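Local structure of putative decarboxylase involved in desferrioxamine biosynthesis (Erwinia amylovora, 5O5C) at residues R241-V253 with F275-L287. The protein probably decarboxylates lysine with the help of pyridoxal 5'-phosphate, as a step in the biosynthesis of the siderophore desferrioxamine E. Numbering follows the deposited sequence.
Sequences RYRMDVDCLKQEV and FGSIDPLGAISEL
Asp279 OD1 takes two hydrogen bonds, from Met244 N at 2.9 Å and from a water that also donates to Tyr242 O. These bonds tie together the loops leading into the helical segments 246-253 and 281-287, whose axes run in nearly the same direction, 19° apart, on one flank of the mixed sheet in the fold type I PLP-dependent decarboxylase domain. The N-H of Met244 runs nearly straight (169°) yet arrives from above the carboxylate plane, while Asp279 OD2 is held by Thr269 N, so both oxygens are anchored. Tyr242 O is gripped a second time by the hydroxyl of Ser277, with OG at 2.6 Å and well above the carbonyl plane. At the loop end, the rings of Tyr242 and Phe275 stack face to face, centroids 3.8 Å apart and planes at 12°; His428 meets Phe275 edge-to-face. Arg243 lays its extended chain across Ile278 O, and its NH2 forms a salt bridge with Glu431, which also accepts from Ile278 N. Where the helices begin, Val246 CG1 presses on Pro280 CG at 3.5 Å, a tight carbon contact, and also touches Ala283 CB. Further along, Leu287 is a knob among Val246, Leu249, Lys250 and Val253: its CG stands anti to the backbone N and swings the branched end toward segment 246-253, where CD1 lies 3.7 Å from Lys250 CA and CD2 3.7 Å from Val253 CG2.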
loop_
_atom_site.group_PDB
_atom_site.type_symbol
_atom_site.label_atom_id
_atom_site.label_comp_id
_atom_site.label_asym_id
_atom_site.label_seq_id
_atom_site.Cartn_x
_atom_site.Cartn_y
_atom_site.Cartn_z
ATOM N N ARG B 241 32.514 -0.968 12.449
ATOM C CA ARG B 241 31.324 -1.857 12.565
ATOM C C ARG B 241 30.074 -1.447 11.744
ATOM O O ARG B 241 28.924 -1.867 12.044
ATOM C CB ARG B 241 30.956 -2.045 14.032
ATOM C CG ARG B 241 32.027 -2.812 14.790
ATOM C CD ARG B 241 31.797 -2.737 16.284
ATOM N NE ARG B 241 30.772 -3.685 16.641
ATOM C CZ ARG B 241 30.175 -3.794 17.822
ATOM N NH1 ARG B 241 30.442 -2.968 18.837
ATOM N NH2 ARG B 241 29.258 -4.753 17.976
ATOM N N TYR B 242 30.302 -0.622 10.716
ATOM C CA TYR B 242 29.284 -0.205 9.775
ATOM C C TYR B 242 28.064 0.544 10.370
ATOM O O TYR B 242 26.991 0.591 9.749
ATOM C CB TYR B 242 28.851 -1.424 8.959
ATOM C CG TYR B 242 30.009 -2.004 8.173
ATOM C CD1 TYR B 242 30.415 -1.417 6.961
ATOM C CD2 TYR B 242 30.750 -3.065 8.673
ATOM C CE1 TYR B 242 31.494 -1.895 6.249
ATOM C CE2 TYR B 242 31.841 -3.573 7.956
ATOM C CZ TYR B 242 32.212 -2.978 6.746
ATOM O OH TYR B 242 33.245 -3.512 6.026
ATOM N N ARG B 243 28.260 1.083 11.570
ATOM C CA ARG B 243 27.367 2.019 12.232
ATOM C C ARG B 243 27.755 3.420 11.890
ATOM O O ARG B 243 28.962 3.715 11.792
ATOM C CB ARG B 243 27.479 1.916 13.749
ATOM C CG ARG B 243 27.231 0.542 14.303
ATOM C CD ARG B 243 27.417 0.514 15.812
ATOM N NE ARG B 243 27.247 -0.831 16.318
ATOM C CZ ARG B 243 27.663 -1.286 17.500
ATOM N NH1 ARG B 243 28.313 -0.505 18.368
ATOM N NH2 ARG B 243 27.451 -2.552 17.811
ATOM N N MET B 244 26.753 4.286 11.724
ATOM C CA MET B 244 26.992 5.679 11.510
ATOM C C MET B 244 27.920 6.300 12.574
ATOM O O MET B 244 27.712 6.170 13.765
ATOM C CB MET B 244 25.679 6.458 11.468
ATOM C CG MET B 244 25.868 7.954 11.302
ATOM S SD MET B 244 24.334 8.834 11.519
ATOM C CE MET B 244 24.892 10.467 11.319
ATOM N N ASP B 245 28.919 7.032 12.118
ATOM C CA ASP B 245 29.900 7.644 13.020
ATOM C C ASP B 245 29.469 9.023 13.479
ATOM O O ASP B 245 29.414 9.941 12.692
ATOM C CB ASP B 245 31.220 7.732 12.293
ATOM C CG ASP B 245 32.340 8.264 13.170
ATOM O OD1 ASP B 245 32.090 8.935 14.201
ATOM O OD2 ASP B 245 33.477 8.016 12.786
ATOM N N VAL B 246 29.211 9.178 14.762
ATOM C CA VAL B 246 28.630 10.413 15.292
ATOM C C VAL B 246 29.583 11.595 15.247
ATOM O O VAL B 246 29.137 12.710 15.096
ATOM C CB VAL B 246 28.070 10.257 16.715
ATOM C CG1 VAL B 246 27.147 9.055 16.787
ATOM C CG2 VAL B 246 29.183 10.110 17.760
ATOM N N ASP B 247 30.889 11.326 15.398
ATOM C CA ASP B 247 31.963 12.323 15.115
ATOM C C ASP B 247 31.830 12.854 13.700
ATOM O O ASP B 247 31.939 14.088 13.480
ATOM C CB ASP B 247 33.386 11.743 15.294
ATOM C CG ASP B 247 33.711 11.351 16.744
ATOM O OD1 ASP B 247 33.049 11.825 17.699
ATOM O OD2 ASP B 247 34.653 10.555 16.925
ATOM N N CYS B 248 31.602 11.945 12.740
ATOM C CA CYS B 248 31.452 12.370 11.357
ATOM C C CYS B 248 30.143 13.152 11.162
ATOM O O CYS B 248 30.085 14.009 10.295
ATOM C CB CYS B 248 31.482 11.190 10.384
ATOM S SG CYS B 248 33.031 10.254 10.364
ATOM N N LEU B 249 29.084 12.796 11.910
ATOM C CA LEU B 249 27.791 13.534 11.853
ATOM C C LEU B 249 28.021 14.965 12.326
ATOM O O LEU B 249 27.595 15.918 11.659
ATOM C CB LEU B 249 26.748 12.904 12.749
ATOM C CG LEU B 249 25.349 13.568 12.861
ATOM C CD1 LEU B 249 24.703 13.771 11.491
ATOM C CD2 LEU B 249 24.367 12.864 13.807
ATOM N N LYS B 250 28.699 15.085 13.482
ATOM C CA LYS B 250 29.041 16.389 14.108
ATOM C C LYS B 250 29.721 17.226 13.026
ATOM O O LYS B 250 29.225 18.302 12.622
ATOM C CB LYS B 250 29.937 16.140 15.358
ATOM C CG LYS B 250 30.052 17.269 16.382
ATOM C CD LYS B 250 30.528 16.760 17.759
ATOM C CE LYS B 250 31.902 16.076 17.698
ATOM N NZ LYS B 250 32.463 15.735 19.043
ATOM N N GLN B 251 30.767 16.659 12.444
ATOM C CA GLN B 251 31.503 17.300 11.337
ATOM C C GLN B 251 30.615 17.706 10.163
ATOM O O GLN B 251 30.763 18.793 9.577
ATOM C CB GLN B 251 32.635 16.374 10.851
ATOM C CG GLN B 251 33.770 16.264 11.854
ATOM C CD GLN B 251 34.544 17.572 11.995
ATOM O OE1 GLN B 251 34.284 18.376 12.897
ATOM N NE2 GLN B 251 35.467 17.803 11.083
ATOM N N GLU B 252 29.688 16.834 9.798
ATOM C CA GLU B 252 28.756 17.180 8.695
ATOM C C GLU B 252 27.814 18.298 9.031
ATOM O O GLU B 252 27.552 19.143 8.198
ATOM C CB GLU B 252 27.967 15.973 8.210
ATOM C CG GLU B 252 28.420 15.477 6.853
ATOM C CD GLU B 252 29.625 14.606 6.912
ATOM O OE1 GLU B 252 29.955 14.177 8.040
ATOM O OE2 GLU B 252 30.204 14.318 5.837
ATOM N N VAL B 253 27.280 18.289 10.246
ATOM C CA VAL B 253 26.368 19.325 10.684
ATOM C C VAL B 253 27.066 20.693 10.709
ATOM O O VAL B 253 26.459 21.690 10.306
ATOM C CB VAL B 253 25.747 18.985 12.053
ATOM C CG1 VAL B 253 25.028 20.183 12.649
ATOM C CG2 VAL B 253 24.781 17.809 11.924
ATOM N N PHE B 275 24.003 -4.735 6.313
ATOM C CA PHE B 275 24.888 -5.130 7.440
ATOM C C PHE B 275 24.123 -5.473 8.719
ATOM O O PHE B 275 24.650 -6.190 9.626
ATOM C CB PHE B 275 25.909 -4.002 7.749
ATOM C CG PHE B 275 27.029 -3.927 6.746
ATOM C CD1 PHE B 275 26.895 -3.165 5.566
ATOM C CD2 PHE B 275 28.180 -4.704 6.920
ATOM C CE1 PHE B 275 27.875 -3.165 4.605
ATOM C CE2 PHE B 275 29.169 -4.703 5.958
ATOM C CZ PHE B 275 29.015 -3.945 4.788
ATOM N N GLY B 276 22.863 -5.031 8.793
ATOM C CA GLY B 276 22.081 -5.233 10.011
ATOM C C GLY B 276 22.610 -4.423 11.178
ATOM O O GLY B 276 22.415 -4.783 12.342
ATOM N N SER B 277 23.325 -3.356 10.853
ATOM C CA SER B 277 24.072 -2.587 11.810
ATOM C C SER B 277 23.084 -1.565 12.402
ATOM O O SER B 277 22.146 -1.150 11.745
ATOM C CB SER B 277 25.313 -1.981 11.125
ATOM O OG SER B 277 25.015 -1.120 9.985
ATOM N N ILE B 278 23.319 -1.192 13.648
ATOM C CA ILE B 278 22.429 -0.350 14.426
ATOM C C ILE B 278 23.235 0.910 14.663
ATOM O O ILE B 278 24.276 0.824 15.326
ATOM C CB ILE B 278 22.040 -1.039 15.759
ATOM C CG1 ILE B 278 21.047 -2.198 15.488
ATOM C CG2 ILE B 278 21.409 -0.051 16.729
ATOM C CD1 ILE B 278 21.038 -3.311 16.517
ATOM N N ASP B 279 22.794 2.030 14.085
ATOM C CA ASP B 279 23.384 3.343 14.366
ATOM C C ASP B 279 23.251 3.658 15.910
ATOM O O ASP B 279 22.424 3.052 16.609
ATOM C CB ASP B 279 22.761 4.454 13.491
ATOM C CG ASP B 279 23.015 4.281 11.952
ATOM O OD1 ASP B 279 23.920 3.548 11.527
ATOM O OD2 ASP B 279 22.264 4.897 11.150
ATOM N N PRO B 280 24.117 4.529 16.453
ATOM C CA PRO B 280 24.134 4.838 17.938
ATOM C C PRO B 280 23.019 5.791 18.256
ATOM O O PRO B 280 23.124 7.001 17.975
ATOM C CB PRO B 280 25.502 5.511 18.170
ATOM C CG PRO B 280 26.069 5.745 16.853
ATOM C CD PRO B 280 25.317 5.048 15.758
ATOM N N LEU B 281 21.928 5.269 18.795
ATOM C CA LEU B 281 20.700 6.051 18.868
ATOM C C LEU B 281 20.813 7.181 19.854
ATOM O O LEU B 281 20.473 8.342 19.533
ATOM C CB LEU B 281 19.519 5.131 19.177
ATOM C CG LEU B 281 19.253 4.089 18.064
ATOM C CD1 LEU B 281 18.042 3.229 18.422
ATOM C CD2 LEU B 281 19.034 4.755 16.713
ATOM N N GLY B 282 21.309 6.842 21.049
ATOM C CA GLY B 282 21.555 7.816 22.102
ATOM C C GLY B 282 22.386 9.010 21.682
ATOM O O GLY B 282 21.970 10.134 21.844
ATOM N N ALA B 283 23.543 8.771 21.091
ATOM C CA ALA B 283 24.397 9.859 20.631
ATOM C C ALA B 283 23.732 10.746 19.543
ATOM O O ALA B 283 23.739 11.972 19.620
ATOM C CB ALA B 283 25.680 9.300 20.144
ATOM N N ILE B 284 23.114 10.109 18.555
ATOM C CA ILE B 284 22.399 10.838 17.532
ATOM C C ILE B 284 21.307 11.742 18.104
ATOM O O ILE B 284 21.098 12.815 17.597
ATOM C CB ILE B 284 21.862 9.899 16.431
ATOM C CG1 ILE B 284 23.043 9.258 15.708
ATOM C CG2 ILE B 284 21.058 10.678 15.420
ATOM C CD1 ILE B 284 22.715 8.115 14.786
ATOM N N SER B 285 20.598 11.270 19.116
ATOM C CA SER B 285 19.472 11.978 19.714
ATOM C C SER B 285 19.935 13.219 20.511
ATOM O O SER B 285 19.222 14.202 20.561
ATOM C CB SER B 285 18.701 11.024 20.626
ATOM O OG SER B 285 17.707 11.699 21.371
ATOM N N GLU B 286 21.117 13.145 21.139
ATOM C CA GLU B 286 21.762 14.312 21.795
ATOM C C GLU B 286 22.185 15.390 20.740
ATOM O O GLU B 286 21.904 16.594 20.881
ATOM C CB GLU B 286 22.981 13.890 22.643
ATOM C CG GLU B 286 22.941 12.465 23.213
ATOM C CD GLU B 286 23.877 12.221 24.388
ATOM O OE1 GLU B 286 24.911 12.933 24.498
ATOM O OE2 GLU B 286 23.585 11.298 25.185
ATOM N N LEU B 287 22.803 14.953 19.653
ATOM C CA LEU B 287 23.146 15.888 18.599
ATOM C C LEU B 287 21.876 16.557 18.056
ATOM O O LEU B 287 21.818 17.791 17.906
ATOM C CB LEU B 287 23.937 15.187 17.484
ATOM C CG LEU B 287 24.726 16.112 16.553
ATOM C CD1 LEU B 287 26.045 15.512 16.108
ATOM C CD2 LEU B 287 23.925 16.551 15.345
HETATM O O HOH W 1 24.957 2.534 9.276
#